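Side-chain contact in rutinosidase (Aspergillus niger, PDB 6I1A), which is a secreted family 5 glycoside hydrolase that splits the disaccharide rutinose from flavonoid glycosides such as rutin: residues 156-161 and 209-214. Numbering follows the deposited sequence. Where two conformers were deposited one is given.
Sequences YWFYNE and LALTDH. With NAG (2-acetamido-2-deoxy-beta-D-glucopyranose), chain D; NAG (2-acetamido-2-deoxy-beta-D-glucopyranose), chain E; NAG (2-acetamido-2-deoxy-beta-D-glucopyranose), chain F.
Phe158 and Leu211 make the well-defined apolar touch between segments 156-161 and 209-214: Phe158 CE1 lies 4.1 Å from Leu211 CD1, a single methyl meeting the ring obliquely. Leu211 gets there by holding CG anti to its backbone N (chi1 -177°), which carries CG towards Phe158; the second torsion then turns CD1 to the ring. Trp157 supports Phe158 from within its own segment, placing CE3 over the centre of one ring face, 3.9 Å above the plane. Val219 of helix 213-233 packs against both of these aromatic residues.

Tyr159 takes the third position of a type II turn from Trp157 to Asn160, with a positive phi of 64°. It was deposited in two conformers. In one of them the ring reaches out to His214, which lies over one face, while Phe158 CB backs the opposite face, and Tyr159 OH comes within 2.5 Å of His214 ND1. The planes would then be inclined at 40°, but so close an approach of ring and hydroxyl alike is doubtful; the tyrosine probably moves between two positions.

Each segment also starts a helix. Asn160 OD1 caps the backbone N of His163, whereas its ND2 is bonded covalently to C1 of the chain D sugar at 1.5 Å, so one amide serves as both N-cap and N-glycosylation site. Thr212 OG1 caps Gly215 N and is hydrogen-bonded to Asp197 as well.

The contact thus joins the loops that follow the neighbouring strands 131-136 and 187-190 of the TIM barrel, near the starts of helices 161-179 and 213-233. Its chemistry implies a buried apolar touch that excludes water, whereas the more exposed Tyr159, modelled in two positions, is probably less fixed against His214.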
loop_
_atom_site.group_PDB
_atom_site.type_symbol
_atom_site.label_atom_id
_atom_site.label_comp_id
_atom_site.label_asym_id
_atom_site.label_seq_id
_atom_site.Cartn_x
_atom_site.Cartn_y
_atom_site.Cartn_z
ATOM N N TYR A 156 -11.160 16.810 16.801
ATOM C CA TYR A 156 -12.477 17.121 17.357
ATOM C C TYR A 156 -13.535 17.408 16.300
ATOM O O TYR A 156 -14.756 17.351 16.611
ATOM C CB TYR A 156 -12.398 18.323 18.326
ATOM C CG TYR A 156 -11.374 18.163 19.441
ATOM C CD1 TYR A 156 -11.661 17.297 20.513
ATOM C CD2 TYR A 156 -10.143 18.767 19.439
ATOM C CE1 TYR A 156 -10.751 17.143 21.568
ATOM C CE2 TYR A 156 -9.221 18.623 20.486
ATOM C CZ TYR A 156 -9.535 17.772 21.522
ATOM O OH TYR A 156 -8.603 17.584 22.531
ATOM N N TRP A 157 -13.148 17.729 15.078
ATOM C CA TRP A 157 -14.112 18.040 14.010
ATOM C C TRP A 157 -15.108 16.899 13.766
ATOM O O TRP A 157 -16.293 17.135 13.497
ATOM C CB TRP A 157 -13.346 18.362 12.748
ATOM C CG TRP A 157 -14.166 18.683 11.537
ATOM C CD1 TRP A 157 -14.607 19.921 11.184
ATOM C CD2 TRP A 157 -14.503 17.795 10.468
ATOM N NE1 TRP A 157 -15.262 19.849 9.984
ATOM C CE2 TRP A 157 -15.173 18.565 9.488
ATOM C CE3 TRP A 157 -14.282 16.450 10.194
ATOM C CZ2 TRP A 157 -15.701 18.036 8.316
ATOM C CZ3 TRP A 157 -14.750 15.933 9.000
ATOM C CH2 TRP A 157 -15.401 16.709 8.055
ATOM N N PHE A 158 -14.631 15.652 13.800
ATOM C CA PHE A 158 -15.459 14.505 13.470
ATOM C C PHE A 158 -16.680 14.403 14.408
ATOM O O PHE A 158 -16.509 14.456 15.647
ATOM C CB PHE A 158 -14.678 13.188 13.530
ATOM C CG PHE A 158 -13.684 13.075 12.396
ATOM C CD1 PHE A 158 -14.085 12.519 11.200
ATOM C CD2 PHE A 158 -12.366 13.446 12.573
ATOM C CE1 PHE A 158 -13.208 12.480 10.119
ATOM C CE2 PHE A 158 -11.472 13.342 11.507
ATOM C CZ PHE A 158 -11.904 12.838 10.302
ATOM N N TYR A 159 -17.847 14.201 13.807
ATOM C CA TYR A 159 -19.145 13.871 14.485
ATOM C C TYR A 159 -19.597 15.026 15.388
ATOM O O TYR A 159 -20.433 14.801 16.290
ATOM C CB TYR A 159 -19.004 12.604 15.332
ATOM C CG TYR A 159 -18.176 11.516 14.694
ATOM C CD1 TYR A 159 -18.498 11.013 13.454
ATOM C CD2 TYR A 159 -17.063 11.006 15.332
ATOM C CE1 TYR A 159 -17.735 10.016 12.854
ATOM C CE2 TYR A 159 -16.278 10.012 14.761
ATOM C CZ TYR A 159 -16.595 9.544 13.498
ATOM O OH TYR A 159 -15.772 8.585 12.946
ATOM N N ASN A 160 -19.088 16.229 15.176
ATOM C CA ASN A 160 -19.356 17.363 16.076
ATOM C C ASN A 160 -20.122 18.444 15.322
ATOM O O ASN A 160 -19.594 19.068 14.377
ATOM C CB ASN A 160 -18.063 17.812 16.721
ATOM C CG ASN A 160 -18.210 19.005 17.643
ATOM O OD1 ASN A 160 -18.783 20.052 17.286
ATOM N ND2 ASN A 160 -17.656 18.823 18.839
ATOM N N GLU A 161 -21.368 18.732 15.753
ATOM C CA GLU A 161 -22.215 19.687 15.030
ATOM C C GLU A 161 -21.755 21.121 15.207
ATOM O O GLU A 161 -22.027 21.937 14.303
ATOM C CB GLU A 161 -23.654 19.588 15.544
ATOM C CG GLU A 161 -24.672 20.317 14.696
ATOM C CD GLU A 161 -26.085 19.947 15.161
ATOM O OE1 GLU A 161 -26.505 18.801 14.830
ATOM O OE2 GLU A 161 -26.689 20.723 15.923
ATOM N N LEU A 209 -6.126 3.259 5.268
ATOM C CA LEU A 209 -6.403 2.925 6.678
ATOM C C LEU A 209 -6.363 4.178 7.554
ATOM O O LEU A 209 -6.684 4.073 8.744
ATOM C CB LEU A 209 -5.373 1.923 7.192
ATOM C CG LEU A 209 -5.395 0.560 6.487
ATOM C CD1 LEU A 209 -4.456 -0.385 7.215
ATOM C CD2 LEU A 209 -6.821 0.008 6.331
ATOM N N ALA A 210 -6.027 5.353 6.994
ATOM C CA ALA A 210 -6.020 6.591 7.804
ATOM C C ALA A 210 -7.446 7.070 8.065
ATOM O O ALA A 210 -7.615 7.881 9.000
ATOM C CB ALA A 210 -5.269 7.640 7.066
ATOM N N LEU A 211 -8.436 6.597 7.360
ATOM C CA LEU A 211 -9.850 7.047 7.501
ATOM C C LEU A 211 -10.752 5.831 7.594
ATOM O O LEU A 211 -10.770 5.018 6.633
ATOM C CB LEU A 211 -10.195 7.983 6.339
ATOM C CG LEU A 211 -11.614 8.600 6.358
ATOM C CD1 LEU A 211 -11.756 9.601 7.531
ATOM C CD2 LEU A 211 -11.927 9.284 5.039
ATOM N N THR A 212 -11.453 5.700 8.704
ATOM C CA THR A 212 -12.426 4.597 8.901
ATOM C C THR A 212 -13.714 4.857 8.120
ATOM O O THR A 212 -13.972 5.967 7.672
ATOM C CB THR A 212 -12.774 4.358 10.370
ATOM O OG1 THR A 212 -13.607 5.441 10.819
ATOM C CG2 THR A 212 -11.542 4.278 11.232
ATOM N N ASP A 213 -14.540 3.814 7.925
ATOM C CA ASP A 213 -15.850 4.012 7.291
ATOM C C ASP A 213 -16.706 4.984 8.103
ATOM O O ASP A 213 -17.425 5.807 7.503
ATOM C CB ASP A 213 -16.582 2.667 7.128
ATOM C CG ASP A 213 -16.179 1.861 5.884
ATOM O OD1 ASP A 213 -15.579 2.398 4.864
ATOM O OD2 ASP A 213 -16.476 0.656 5.912
ATOM N N HIS A 214 -16.627 4.942 9.426
ATOM C CA HIS A 214 -17.379 5.873 10.286
ATOM C C HIS A 214 -16.912 7.319 9.998
ATOM O O HIS A 214 -17.742 8.218 9.838
ATOM C CB HIS A 214 -17.104 5.478 11.734
ATOM C CG HIS A 214 -17.916 6.123 12.783
ATOM N ND1 HIS A 214 -17.330 6.870 13.812
ATOM C CD2 HIS A 214 -19.247 6.096 13.028
ATOM C CE1 HIS A 214 -18.284 7.286 14.636
ATOM N NE2 HIS A 214 -19.477 6.872 14.151
HETATM C C1 NAG D . -17.559 19.953 19.760
HETATM C C2 NAG D . -18.568 20.061 20.897
HETATM C C3 NAG D . -18.123 21.256 21.753
HETATM C C4 NAG D . -16.708 21.060 22.205
HETATM C C5 NAG D . -15.714 20.885 21.053
HETATM C C6 NAG D . -14.307 20.478 21.507
HETATM C C7 NAG D . -20.859 19.369 20.531
HETATM C C8 NAG D . -22.152 19.803 19.931
HETATM N N2 NAG D . -19.896 20.253 20.411
HETATM O O3 NAG D . -18.937 21.263 22.972
HETATM O O4 NAG D . -16.244 22.250 22.915
HETATM O O5 NAG D . -16.222 19.820 20.237
HETATM O O6 NAG D . -13.466 20.630 20.358
HETATM O O7 NAG D . -20.673 18.294 21.116
HETATM C C1 NAG E . -25.960 24.226 14.020
HETATM C C2 NAG E . -26.423 24.369 15.493
HETATM C C3 NAG E . -27.946 24.096 15.504
HETATM C C4 NAG E . -28.694 24.920 14.501
HETATM C C5 NAG E . -28.058 24.716 13.130
HETATM C C6 NAG E . -28.749 25.528 12.076
HETATM C C7 NAG E . -24.836 23.690 17.208
HETATM C C8 NAG E . -24.278 22.535 17.951
HETATM N N2 NAG E . -25.777 23.395 16.307
HETATM O O3 NAG E . -28.480 24.221 16.855
HETATM O O4 NAG E . -30.082 24.380 14.444
HETATM O O5 NAG E . -26.694 25.175 13.231
HETATM O O6 NAG E . -28.673 26.875 12.463
HETATM O O7 NAG E . -24.397 24.853 17.375
HETATM C C1 NAG F . -6.757 1.798 12.022
HETATM C C2 NAG F . -7.257 0.618 11.176
HETATM C C3 NAG F . -6.618 -0.690 11.766
HETATM C C4 NAG F . -5.115 -0.579 11.828
HETATM C C5 NAG F . -4.747 0.609 12.690
HETATM C C6 NAG F . -3.263 0.802 12.793
HETATM C C7 NAG F . -9.438 0.872 10.126
HETATM C C8 NAG F . -10.930 0.647 10.277
HETATM N N2 NAG F . -8.699 0.560 11.167
HETATM O O3 NAG F . -6.948 -1.773 10.859
HETATM O O4 NAG F . -4.606 -1.754 12.536
HETATM O O5 NAG F . -5.337 1.788 12.051
HETATM O O6 NAG F . -2.907 1.769 13.783
HETATM O O7 NAG F . -8.965 1.386 9.100
#